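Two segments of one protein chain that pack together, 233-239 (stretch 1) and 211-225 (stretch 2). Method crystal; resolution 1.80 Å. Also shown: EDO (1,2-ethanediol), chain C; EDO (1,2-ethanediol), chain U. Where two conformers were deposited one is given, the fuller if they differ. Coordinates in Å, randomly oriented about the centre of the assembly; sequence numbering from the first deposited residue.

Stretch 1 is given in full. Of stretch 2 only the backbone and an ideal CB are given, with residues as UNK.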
# COMPACT_ATOMS: atom_id res chain seq x y z
N SER A 233 -10.30 -27.71 6.72
CA SER A 233 -11.02 -27.03 7.78
C SER A 233 -10.71 -25.54 7.88
O SER A 233 -11.28 -24.85 8.74
CB SER A 233 -10.74 -27.71 9.14
OG SER A 233 -9.41 -27.46 9.56
N LEU A 234 -9.85 -25.02 7.01
CA LEU A 234 -9.43 -23.62 7.04
C LEU A 234 -10.61 -22.70 6.70
O LEU A 234 -11.46 -23.03 5.87
CB LEU A 234 -8.28 -23.41 6.06
CG LEU A 234 -7.58 -22.05 6.01
CD1 LEU A 234 -6.88 -21.79 7.34
CD2 LEU A 234 -6.58 -22.01 4.87
N LEU A 235 -10.64 -21.54 7.35
CA LEU A 235 -11.64 -20.52 7.06
C LEU A 235 -10.96 -19.34 6.39
O LEU A 235 -9.98 -18.82 6.92
CB LEU A 235 -12.35 -20.06 8.34
CG LEU A 235 -12.97 -21.16 9.20
CD1 LEU A 235 -13.62 -20.55 10.43
CD2 LEU A 235 -13.97 -21.99 8.41
N ILE A 236 -11.46 -18.92 5.23
CA ILE A 236 -10.82 -17.85 4.47
C ILE A 236 -11.66 -16.59 4.60
O ILE A 236 -12.87 -16.61 4.33
CB ILE A 236 -10.62 -18.25 2.99
CG1 ILE A 236 -9.51 -19.30 2.89
CG2 ILE A 236 -10.26 -17.02 2.14
CD1 ILE A 236 -9.32 -19.85 1.50
N CYS A 237 -11.03 -15.49 5.01
CA CYS A 237 -11.70 -14.20 5.07
C CYS A 237 -11.63 -13.57 3.68
O CYS A 237 -10.54 -13.27 3.18
CB CYS A 237 -11.03 -13.28 6.09
SG CYS A 237 -11.74 -11.60 6.14
N ASP A 238 -12.80 -13.39 3.06
CA ASP A 238 -12.88 -12.99 1.65
C ASP A 238 -12.60 -11.51 1.44
O ASP A 238 -12.04 -11.14 0.41
CB ASP A 238 -14.27 -13.32 1.09
CG ASP A 238 -14.49 -14.82 0.92
OD1 ASP A 238 -13.50 -15.55 0.75
OD2 ASP A 238 -15.67 -15.25 0.93
N LYS A 239 -12.99 -10.66 2.39
CA LYS A 239 -12.85 -9.22 2.20
C LYS A 239 -12.29 -8.57 3.46
O LYS A 239 -11.17 -8.90 3.88
CB LYS A 239 -14.20 -8.61 1.80
CG LYS A 239 -14.65 -9.09 0.40
CD LYS A 239 -16.15 -9.10 0.24
CE LYS A 239 -16.51 -9.73 -1.12
NZ LYS A 239 -17.98 -9.65 -1.37
N UNK A 211 -7.04 -24.15 18.07
CA UNK A 211 -7.42 -22.84 17.56
C UNK A 211 -8.26 -22.98 16.30
O UNK A 211 -8.06 -23.90 15.49
CB UNK A 211 -6.18 -21.99 17.28
N UNK A 212 -9.20 -22.05 16.16
CA UNK A 212 -9.75 -21.73 14.85
C UNK A 212 -8.66 -21.08 14.02
O UNK A 212 -8.00 -20.14 14.47
CB UNK A 212 -10.97 -20.82 14.96
N UNK A 213 -8.45 -21.59 12.80
CA UNK A 213 -7.41 -21.08 11.90
C UNK A 213 -8.10 -20.33 10.77
O UNK A 213 -9.02 -20.87 10.14
CB UNK A 213 -6.53 -22.21 11.36
N UNK A 214 -7.64 -19.12 10.49
CA UNK A 214 -8.18 -18.36 9.36
C UNK A 214 -7.03 -17.67 8.62
O UNK A 214 -5.98 -17.39 9.20
CB UNK A 214 -9.21 -17.33 9.83
N UNK A 215 -7.22 -17.44 7.32
CA UNK A 215 -6.26 -16.65 6.55
C UNK A 215 -7.06 -15.56 5.86
O UNK A 215 -8.24 -15.74 5.55
CB UNK A 215 -5.48 -17.50 5.55
N UNK A 216 -6.41 -14.43 5.62
CA UNK A 216 -7.06 -13.32 4.94
C UNK A 216 -6.12 -12.62 4.00
O UNK A 216 -4.99 -13.09 3.77
CB UNK A 216 -7.62 -12.32 5.95
N UNK A 217 -6.55 -11.46 3.49
CA UNK A 217 -5.89 -10.70 2.43
C UNK A 217 -6.11 -11.37 1.07
O UNK A 217 -6.79 -12.39 0.95
CB UNK A 217 -4.39 -10.57 2.72
N UNK A 218 -5.54 -10.77 0.03
CA UNK A 218 -6.06 -10.96 -1.32
C UNK A 218 -5.72 -12.34 -1.91
O UNK A 218 -6.49 -12.87 -2.72
CB UNK A 218 -5.51 -9.86 -2.23
N UNK A 219 -4.62 -12.95 -1.50
CA UNK A 219 -4.17 -14.19 -2.15
C UNK A 219 -5.12 -15.35 -1.85
O UNK A 219 -5.60 -15.99 -2.81
CB UNK A 219 -2.75 -14.55 -1.69
N UNK A 220 -5.48 -15.66 -0.59
CA UNK A 220 -6.49 -16.72 -0.38
C UNK A 220 -7.89 -16.32 -0.79
O UNK A 220 -8.69 -17.18 -1.18
CB UNK A 220 -6.51 -17.13 1.09
N UNK A 221 -8.23 -15.03 -0.71
CA UNK A 221 -9.53 -14.57 -1.18
C UNK A 221 -9.73 -14.89 -2.66
O UNK A 221 -10.81 -15.31 -3.08
CB UNK A 221 -9.68 -13.07 -0.94
N UNK A 222 -8.69 -14.68 -3.46
CA UNK A 222 -8.83 -14.88 -4.90
C UNK A 222 -8.72 -16.35 -5.29
O UNK A 222 -9.35 -16.78 -6.26
CB UNK A 222 -7.77 -14.07 -5.65
N UNK A 223 -7.95 -17.14 -4.54
CA UNK A 223 -7.68 -18.53 -4.90
C UNK A 223 -7.91 -19.45 -3.69
O UNK A 223 -6.97 -20.05 -3.18
CB UNK A 223 -6.25 -18.68 -5.42
N UNK A 224 -9.15 -19.58 -3.24
CA UNK A 224 -9.39 -20.39 -2.03
C UNK A 224 -9.22 -21.89 -2.24
O UNK A 224 -8.83 -22.59 -1.29
CB UNK A 224 -10.80 -20.12 -1.51
N UNK A 225 -9.48 -22.39 -3.45
CA UNK A 225 -9.48 -23.84 -3.68
C UNK A 225 -8.12 -24.46 -3.39
O UNK A 225 -8.04 -25.58 -2.87
CB UNK A 225 -9.89 -24.15 -5.12
C1 EDO C . -13.75 -11.76 -2.80
O1 EDO C . -12.57 -11.95 -3.61
C2 EDO C . -14.57 -13.05 -2.73
O2 EDO C . -13.76 -14.16 -2.30
C1 EDO U . -5.43 -29.78 7.33
O1 EDO U . -4.27 -30.44 7.86
C2 EDO U . -6.45 -29.50 8.43
O2 EDO U . -7.62 -28.84 7.88

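Position 211 has nothing of stretch 1 within reach, so the contact sets no rule there; the residue is Ser211. The chain then runs as a strand beside 235-237 in parallel register.

At 212 the CB points sideways, 5.3 Å from Leu235 CD1, and a branched or long apolar chain could close that gap. Ile212 does, its CG2 3.8 Å from Leu235 CD1.

Position 213 has extended angles and a CB 4.1 Å from Leu234 CD1, which favors valine, isoleucine or leucine. Ile213 brings CG2 to 3.6 Å from Leu234 CD1. Its backbone works too: Leu235 N donates to Ile213 O at 3.3 Å, and a water joins Ile213 N to Ser233 O.

Position 214 pairs with Leu235, both side chains on one face of the sheet. Its CB lies 3.4 Å from Leu235 O, an acceptor within reach of a short donor, so serine or threonine suits, as would a plain beta-branched residue. Thr214, with chi1 in t, sends OG1 to Leu235 O at 2.9 Å. Leu235 O also accepts from the backbone N of 215 at 3.1 Å.

Position 215 pairs with Ile236 on the other face, its CB 4.7 Å from Leu234 CD2 and 5.1 Å from Ile236 CG1. This calls for a compact apolar chain, valine or isoleucine. Val215 touches both with one methyl: CG2 lies 3.8 Å from Leu234 CD2 and 3.7 Å from Ile236 CG1. Cys237 N closes the ladder on Val215 O at 2.9 Å.

At 216 an ideal CB would sit 3.5 Å from Cys237 CB, leaving little room; glycine fits best, alanine perhaps. It is Gly216.

Position 217 points away, and its positive phi with psi near 180° favors glycine, though a short polar side chain could reach the next backbone N. Asn217 is deposited despite the angles, and its OD1 accepts from the backbone N of 218 at 2.8 Å. Positions 218 and 219 make no contact; they are Val218 and Ile219.

At 220, in the helix's first turn, CB lies 3.9 Å from Ile236 CG2. Small apolar residues or proline would serve, and Pro220 CB lies 4.0 Å from Ile236 CG2.

Position 221 has its CB 3.3 Å from Asp238 O, so a short hydroxyl is the natural answer. Ser221 donates through OG to Asp238 O at 2.6 Å, and Ser221 OG also accepts from O1 of the chain C ethanediol at 2.8 Å.

Positions 222 and 223 point away: Phe222, whose ring edge meets the chain C ethanediol, and Ser223. At 224 the CB is tight against Ile236 CD1, favoring a compact apolar residue; Pro224 sets CB 3.5 Å from Ile236 CD1. Position 225 is unconstrained, and carries Glu225.

Stretch 2 211-225: SIITVGNVIPSFSPE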
# COMPACT_ATOMS: atom_id res chain seq x y z
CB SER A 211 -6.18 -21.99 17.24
OG SER A 211 -5.24 -21.96 18.31
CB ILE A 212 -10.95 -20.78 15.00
CG1 ILE A 212 -12.05 -21.42 15.84
CG2 ILE A 212 -11.46 -20.34 13.61
CD1 ILE A 212 -13.16 -20.43 16.20
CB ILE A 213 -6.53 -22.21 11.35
CG1 ILE A 213 -6.03 -23.11 12.48
CG2 ILE A 213 -5.35 -21.63 10.59
CD1 ILE A 213 -5.18 -22.38 13.50
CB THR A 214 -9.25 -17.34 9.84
OG1 THR A 214 -9.76 -16.61 8.71
CG2 THR A 214 -8.72 -16.36 10.87
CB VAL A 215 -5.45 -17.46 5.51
CG1 VAL A 215 -4.43 -18.42 6.21
CG2 VAL A 215 -6.38 -18.22 4.57
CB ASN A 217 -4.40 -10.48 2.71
CG ASN A 217 -3.92 -9.10 2.25
OD1 ASN A 217 -4.50 -8.49 1.34
ND2 ASN A 217 -2.86 -8.61 2.89
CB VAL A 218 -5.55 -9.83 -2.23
CG1 VAL A 218 -4.04 -9.91 -2.38
CG2 VAL A 218 -6.28 -9.86 -3.58
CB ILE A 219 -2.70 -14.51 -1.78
CG1 ILE A 219 -1.75 -13.58 -2.54
CG2 ILE A 219 -2.35 -15.96 -2.06
CD1 ILE A 219 -2.02 -13.55 -4.04
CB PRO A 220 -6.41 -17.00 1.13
CG PRO A 220 -5.85 -15.76 1.71
CD PRO A 220 -4.90 -15.20 0.69
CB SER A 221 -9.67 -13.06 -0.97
OG SER A 221 -10.94 -12.59 -1.39
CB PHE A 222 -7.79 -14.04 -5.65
CG PHE A 222 -8.21 -12.60 -5.88
CD1 PHE A 222 -9.28 -12.06 -5.19
CD2 PHE A 222 -7.52 -11.80 -6.77
CE1 PHE A 222 -9.66 -10.74 -5.39
CE2 PHE A 222 -7.90 -10.48 -6.98
CZ PHE A 222 -8.96 -9.95 -6.29
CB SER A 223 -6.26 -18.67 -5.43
OG SER A 223 -6.03 -17.78 -6.51
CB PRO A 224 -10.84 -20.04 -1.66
CG PRO A 224 -11.47 -19.65 -2.94
CD PRO A 224 -10.39 -18.95 -3.73
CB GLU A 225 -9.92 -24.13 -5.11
CG GLU A 225 -9.05 -23.50 -6.20
CD GLU A 225 -9.25 -22.00 -6.34
OE1 GLU A 225 -10.33 -21.50 -5.96
OE2 GLU A 225 -8.32 -21.32 -6.81
O HOH W 1 -10.38 -23.10 11.19
O HOH W 2 -12.80 -16.76 -1.45
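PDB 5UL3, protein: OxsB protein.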